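Local structure of DUF2179 domain-containing protein (Eubacterium ventriosum, 3HLU) at residues R18-D23 against K67-D72; N64-K67 against D72-M75; L29-T34 against K56-K61. The protein is of unknown function, the crystallised part being the DUF2179 domain of a longer, probably membrane-embedded bacterial protein of the YitT family. All blocks are in the same frame, centred on the assembly; numbering follows the deposited sequence.

Overall arrangement
All three contacts lie on the helical side of a four-stranded antiparallel sheet with the βαββαβ order of a ferredoxin-like fold. Interactions 1 and 2, whose centres are about 6 Å apart, share Lys67 and Asp72 and form one continuous apolar layer: Ile21 CD1 of interaction 1 stands 3.5 Å from Leu66 CD2 of interaction 2. Both also lie beside the second subunit. Interaction 3 is farther off, its centre about 13 Å from that of interaction 1 and about 12 Å from that of interaction 2. It uses the beginning of helix 56-67, whose last residues serve interaction 2, and Leu59 there packs against Met75.

Interaction 1 of 3, residues R18-D23 against K67-D72; sequences RKIIAD and KEVDPD
Asp70 OD1, one residue beyond the Val69 that meets Ile20 and Ile21, accepts the backbone N of Asp72 at 2.7 Å and, more weakly, that of Ala73. The Asp72 bond is bent, with an angle of 142° at the hydrogen, and the donor comes from above the carboxylate, 40° out of its plane. This is an Asx turn, with Pro71 between acceptor and donor. The other oxygen, Asp70 OD2, is hydrogen-bonded to Ser15 OG in the loop before helix 18-28, which fixes the rotation of the buried group. One good and one weak backbone N-H at OD1 are consistent with a charged carboxylate.

Across to the helix the contact is wholly apolar. Val69 carries its CG1 anti to the backbone N (chi1 174°), and this one methyl meets both isoleucines. It lies 3.8 Å from Ile21 CG1 and 4.0 Å from Ile20 CG2, different branches of two consecutive helix residues. In the ferredoxin-like βαββαβ arrangement the loop holding Val69 links the second helix, 56-67, to the last strand, 74-77, and here it is laid against the beginning of the first helix. Ile20 is exposed and adds the smaller share of the helix's contact. Ile21 is buried: its bond to CB does not aim at the loop, but the chain beyond turns nearer and brings CG1 against the valine methyl. On the sheet side Ile21 also rests on Ile50 of strand 48-54. Arg18, one turn earlier, makes a salt bridge to Glu48.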
# COMPACT_ATOMS: atom_id res chain seq x y z
N ARG A 18 -1.50 8.46 9.94
CA ARG A 18 -0.24 7.73 10.02
C ARG A 18 0.80 8.33 10.98
O ARG A 18 1.51 7.58 11.64
CB ARG A 18 0.36 7.50 8.64
CG ARG A 18 1.23 8.65 8.16
CD ARG A 18 0.39 9.81 7.67
NE ARG A 18 -0.06 9.58 6.29
CZ ARG A 18 0.41 10.22 5.22
NH1 ARG A 18 -0.07 9.93 4.01
NH2 ARG A 18 1.36 11.16 5.36
N LYS A 19 0.91 9.65 11.06
CA LYS A 19 1.88 10.26 11.97
C LYS A 19 1.63 9.84 13.43
O LYS A 19 2.54 9.45 14.16
CB LYS A 19 1.89 11.78 11.87
CG LYS A 19 2.80 12.40 12.93
CD LYS A 19 2.77 13.93 13.02
CE LYS A 19 3.76 14.40 14.10
NZ LYS A 19 4.06 15.86 14.05
N ILE A 20 0.38 9.91 13.86
CA ILE A 20 -0.01 9.38 15.16
C ILE A 20 0.32 7.88 15.32
O ILE A 20 0.88 7.47 16.33
CB ILE A 20 -1.51 9.58 15.38
CG1 ILE A 20 -1.84 11.08 15.32
CG2 ILE A 20 -1.93 9.00 16.70
CD1 ILE A 20 -3.33 11.38 15.32
N ILE A 21 -0.04 7.08 14.33
CA ILE A 21 0.26 5.65 14.38
C ILE A 21 1.75 5.38 14.47
O ILE A 21 2.19 4.53 15.24
CB ILE A 21 -0.27 4.91 13.15
CG1 ILE A 21 -1.79 4.91 13.15
CG2 ILE A 21 0.26 3.48 13.13
CD1 ILE A 21 -2.40 4.24 11.94
N ALA A 22 2.53 6.08 13.65
CA ALA A 22 3.97 5.91 13.62
C ALA A 22 4.58 6.24 14.97
O ALA A 22 5.48 5.54 15.41
CB ALA A 22 4.59 6.75 12.54
N ASP A 23 4.10 7.29 15.62
CA ASP A 23 4.66 7.68 16.91
C ASP A 23 4.38 6.64 17.99
O ASP A 23 5.28 6.25 18.73
CB ASP A 23 4.17 9.07 17.36
CG ASP A 23 4.82 10.22 16.55
OD1 ASP A 23 5.82 9.98 15.82
OD2 ASP A 23 4.31 11.37 16.65
N LYS A 67 -6.88 -0.31 15.31
CA LYS A 67 -8.24 -0.25 15.82
C LYS A 67 -8.38 0.97 16.72
O LYS A 67 -9.40 1.66 16.73
CB LYS A 67 -8.57 -1.52 16.59
CG LYS A 67 -8.64 -2.76 15.69
CD LYS A 67 -8.73 -4.07 16.47
CE LYS A 67 -8.41 -5.24 15.56
NZ LYS A 67 -8.25 -6.55 16.27
N GLU A 68 -7.32 1.26 17.45
CA GLU A 68 -7.35 2.29 18.46
C GLU A 68 -7.20 3.70 17.89
O GLU A 68 -7.43 4.67 18.59
CB GLU A 68 -6.24 1.99 19.47
CG GLU A 68 -6.20 2.88 20.70
CD GLU A 68 -5.64 2.14 21.93
OE1 GLU A 68 -5.32 0.92 21.82
OE2 GLU A 68 -5.54 2.78 23.00
N VAL A 69 -6.82 3.82 16.63
CA VAL A 69 -6.45 5.13 16.11
C VAL A 69 -7.16 5.47 14.82
O VAL A 69 -7.70 6.58 14.68
CB VAL A 69 -4.95 5.21 15.80
CG1 VAL A 69 -4.62 6.53 15.14
CG2 VAL A 69 -4.16 5.01 17.06
N ASP A 70 -7.14 4.52 13.89
CA ASP A 70 -7.76 4.68 12.59
C ASP A 70 -8.28 3.32 12.12
O ASP A 70 -7.52 2.48 11.63
CB ASP A 70 -6.77 5.25 11.57
CG ASP A 70 -7.36 5.34 10.16
OD1 ASP A 70 -8.55 4.98 9.97
OD2 ASP A 70 -6.64 5.79 9.23
N PRO A 71 -9.59 3.11 12.29
CA PRO A 71 -10.35 1.93 11.87
C PRO A 71 -10.27 1.68 10.37
O PRO A 71 -10.50 0.55 9.92
CB PRO A 71 -11.78 2.30 12.24
CG PRO A 71 -11.64 3.28 13.35
CD PRO A 71 -10.42 4.07 13.03
N ASP A 72 -9.98 2.71 9.60
CA ASP A 72 -9.96 2.56 8.15
C ASP A 72 -8.58 2.23 7.64
O ASP A 72 -8.43 1.79 6.50
CB ASP A 72 -10.50 3.81 7.47
CG ASP A 72 -11.97 4.04 7.79
OD1 ASP A 72 -12.28 5.12 8.39
OD2 ASP A 72 -12.80 3.14 7.49

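Interaction 2 of 3, residues N64-K67 against D72-M75; sequences NLLK and DAFM
Phe74 leaves the backbone away from helix 56-67, between Ala73 and Met75, which point toward Leu66 and touch it; the carbonyl oxygen of Asp72 lies at the edge of its ring, in the ring plane. Val14 of the neighbouring strand 9-14 and, from the second subunit, Ala38 pack against the phenylalanine. The other flat group, the amide of Asn64, receives Lys67 NZ on OD1 at 2.9 Å; the donor is tilted 21° from the amide plane, and the C=O...N angle is a fairly open 159°. This bond ties together two residues one turn apart in the last part of helix 56-67.

Leu66 carries the contact, its two methyls divided between partners. CD2 reaches Ala73 CB at 4.2 Å. CD1 is held against Met75, a selenomethionine, lying 4.0 Å from both its CG and its CE. CG and CE can both meet one methyl because the chain is extended as far as SE and then bends (chi3 -79°), folding CE back beside the leucine. All three touching residues are buried, and no hydrogen bond crosses between them.

Leu66 thereby packs helix 56-67 onto Ala73 and the beginning of strand 74-77, outermost in the sheet within this chain, with Ile21 of helix 18-28 next to it; Phe74 and Met75 also pair antiparallel with a strand of the second subunit, continuing the sheet across the interface.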
# COMPACT_ATOMS: atom_id res chain seq x y z
N ASN A 64 -3.90 -4.05 16.51
CA ASN A 64 -4.73 -3.60 17.62
C ASN A 64 -4.55 -2.13 17.89
O ASN A 64 -5.43 -1.45 18.41
CB ASN A 64 -4.44 -4.43 18.86
CG ASN A 64 -5.03 -5.83 18.76
OD1 ASN A 64 -5.77 -6.13 17.81
ND2 ASN A 64 -4.71 -6.69 19.73
N LEU A 65 -3.39 -1.63 17.51
CA LEU A 65 -3.12 -0.23 17.66
C LEU A 65 -3.89 0.53 16.59
O LEU A 65 -4.30 1.67 16.80
CB LEU A 65 -1.62 -0.03 17.52
CG LEU A 65 -1.08 1.33 17.12
CD1 LEU A 65 -1.39 2.34 18.20
CD2 LEU A 65 0.41 1.21 16.90
N LEU A 66 -4.10 -0.10 15.45
CA LEU A 66 -4.84 0.53 14.36
C LEU A 66 -6.28 0.75 14.78
O LEU A 66 -6.84 1.84 14.61
CB LEU A 66 -4.82 -0.34 13.13
CG LEU A 66 -3.46 -0.53 12.47
CD1 LEU A 66 -3.59 -1.25 11.12
CD2 LEU A 66 -2.82 0.84 12.34
N LYS A 67 -6.88 -0.31 15.31
CA LYS A 67 -8.24 -0.25 15.82
C LYS A 67 -8.38 0.97 16.72
O LYS A 67 -9.40 1.66 16.73
CB LYS A 67 -8.57 -1.52 16.59
CG LYS A 67 -8.64 -2.76 15.69
CD LYS A 67 -8.73 -4.07 16.47
CE LYS A 67 -8.41 -5.24 15.56
NZ LYS A 67 -8.25 -6.55 16.27
N ASP A 72 -9.98 2.71 9.60
CA ASP A 72 -9.96 2.56 8.15
C ASP A 72 -8.58 2.23 7.64
O ASP A 72 -8.43 1.79 6.50
CB ASP A 72 -10.50 3.81 7.47
CG ASP A 72 -11.97 4.04 7.79
OD1 ASP A 72 -12.28 5.12 8.39
OD2 ASP A 72 -12.80 3.14 7.49
N ALA A 73 -7.58 2.43 8.49
CA ALA A 73 -6.22 2.04 8.16
C ALA A 73 -6.15 0.58 7.73
O ALA A 73 -6.99 -0.24 8.10
CB ALA A 73 -5.30 2.29 9.33
N PHE A 74 -5.14 0.27 6.94
CA PHE A 74 -4.87 -1.11 6.59
C PHE A 74 -3.39 -1.32 6.29
O PHE A 74 -2.62 -0.36 6.18
CB PHE A 74 -5.74 -1.57 5.42
CG PHE A 74 -5.51 -0.78 4.18
CD1 PHE A 74 -6.11 0.46 4.01
CD2 PHE A 74 -4.69 -1.26 3.18
CE1 PHE A 74 -5.89 1.20 2.87
CE2 PHE A 74 -4.47 -0.53 2.03
CZ PHE A 74 -5.08 0.70 1.87
N MSE A 75 -3.02 -2.58 6.14
CA MSE A 75 -1.63 -2.98 6.00
C MSE A 75 -1.46 -3.83 4.77
O MSE A 75 -2.28 -4.68 4.48
CB MSE A 75 -1.19 -3.78 7.22
CG MSE A 75 -1.17 -2.98 8.49
SE MSE A 75 -0.67 -4.05 10.04
CE MSE A 75 -2.37 -4.95 10.35

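Interaction 3 of 3, residues L29-T34 against K56-K61; sequences LDLGVT and KATLVK
Leu31 and Thr58 meet tip to tip through their methyl groups. Thr58 CG2 sits at the fork of the leucine, 3.7 Å from CD1 and equally 3.7 Å from CD2, with Leu31 CG just behind at 4.1 Å. The threonine offers carbon to the leucine because its CG2 stands anti to the backbone N, while OG1 lies beside that nitrogen (chi1 -41°). One helical turn on, the aliphatic part of Lys61 meets Leu29: their closest atoms, Lys61 CD and Leu29 CD2, are 4.1 Å apart. The lysine starts out toward the loop, but beyond CD the chain leads away and is bent at its last torsion (chi4 71°), so that a methylene makes the contact.

Asp30, with its backbone in the left-handed helical region, turns the chain between the two leucines, both of which point toward the helix. A backbone hydrogen bond between Leu31 and Met25 holds this turn to the end of helix 18-28, and the Leu31 side chain also rests on Met25.

The contact thus spans the outer surface between the two helices: the loop leaving helix 18-28 leans on the first turns of helix 56-67, before Thr34 enters strand 34-40 beside strand 48-54.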
# COMPACT_ATOMS: atom_id res chain seq x y z
N LEU A 29 5.82 0.24 21.23
CA LEU A 29 6.31 -1.04 20.71
C LEU A 29 7.79 -0.97 20.25
O LEU A 29 8.35 -1.95 19.78
CB LEU A 29 5.41 -1.53 19.59
CG LEU A 29 3.92 -1.46 19.93
CD1 LEU A 29 3.07 -1.79 18.70
CD2 LEU A 29 3.58 -2.37 21.10
N ASP A 30 8.41 0.19 20.43
CA ASP A 30 9.84 0.35 20.12
C ASP A 30 10.18 -0.07 18.71
O ASP A 30 11.32 -0.45 18.42
CB ASP A 30 10.71 -0.43 21.11
CG ASP A 30 10.36 -0.13 22.55
OD1 ASP A 30 10.90 0.87 23.10
OD2 ASP A 30 9.55 -0.90 23.13
N LEU A 31 9.20 0.01 17.82
CA LEU A 31 9.40 -0.39 16.44
C LEU A 31 10.04 0.73 15.67
O LEU A 31 9.66 1.90 15.83
CB LEU A 31 8.07 -0.75 15.79
CG LEU A 31 7.51 -2.10 16.22
CD1 LEU A 31 6.08 -2.12 15.83
CD2 LEU A 31 8.29 -3.22 15.57
N GLY A 32 11.01 0.37 14.85
CA GLY A 32 11.64 1.31 13.94
C GLY A 32 10.93 1.31 12.60
O GLY A 32 10.76 0.26 11.96
N VAL A 33 10.49 2.50 12.18
CA VAL A 33 9.74 2.62 10.95
C VAL A 33 10.34 3.70 10.05
O VAL A 33 10.98 4.66 10.52
CB VAL A 33 8.23 2.89 11.21
CG1 VAL A 33 7.74 2.02 12.36
CG2 VAL A 33 7.96 4.34 11.51
N THR A 34 10.16 3.52 8.74
CA THR A 34 10.54 4.54 7.77
C THR A 34 9.27 5.12 7.17
O THR A 34 8.33 4.40 6.86
CB THR A 34 11.38 3.95 6.62
OG1 THR A 34 12.16 2.84 7.10
CG2 THR A 34 12.29 5.02 6.06
N LYS A 56 5.51 -11.66 12.73
CA LYS A 56 4.04 -11.76 12.73
C LYS A 56 3.37 -11.46 14.09
O LYS A 56 2.26 -10.93 14.14
CB LYS A 56 3.58 -13.13 12.24
CG LYS A 56 4.34 -13.69 11.02
CD LYS A 56 3.80 -15.09 10.61
CE LYS A 56 4.80 -15.86 9.75
NZ LYS A 56 4.48 -17.32 9.66
N ALA A 57 4.04 -11.80 15.18
CA ALA A 57 3.51 -11.50 16.51
C ALA A 57 3.35 -10.01 16.69
O ALA A 57 2.33 -9.53 17.21
CB ALA A 57 4.44 -12.04 17.57
N THR A 58 4.36 -9.26 16.26
CA THR A 58 4.31 -7.81 16.30
C THR A 58 3.12 -7.30 15.47
O THR A 58 2.47 -6.32 15.84
CB THR A 58 5.62 -7.19 15.76
OG1 THR A 58 6.76 -7.93 16.22
CG2 THR A 58 5.73 -5.75 16.20
N LEU A 59 2.84 -7.96 14.36
CA LEU A 59 1.77 -7.53 13.46
C LEU A 59 0.42 -7.48 14.15
O LEU A 59 -0.43 -6.64 13.85
CB LEU A 59 1.70 -8.45 12.24
CG LEU A 59 0.68 -8.12 11.14
CD1 LEU A 59 1.06 -6.84 10.39
CD2 LEU A 59 0.56 -9.29 10.17
N VAL A 60 0.22 -8.39 15.09
CA VAL A 60 -1.00 -8.43 15.85
C VAL A 60 -1.10 -7.25 16.81
O VAL A 60 -2.16 -6.64 16.96
CB VAL A 60 -1.12 -9.75 16.61
CG1 VAL A 60 -2.34 -9.72 17.52
CG2 VAL A 60 -1.19 -10.91 15.62
N LYS A 61 0.01 -6.90 17.45
CA LYS A 61 -0.00 -5.75 18.33
C LYS A 61 -0.30 -4.48 17.53
O LYS A 61 -1.07 -3.63 17.96
CB LYS A 61 1.32 -5.60 19.08
CG LYS A 61 1.70 -6.81 19.96
CD LYS A 61 2.72 -6.42 21.04
CE LYS A 61 3.43 -7.64 21.65
NZ LYS A 61 4.40 -8.31 20.71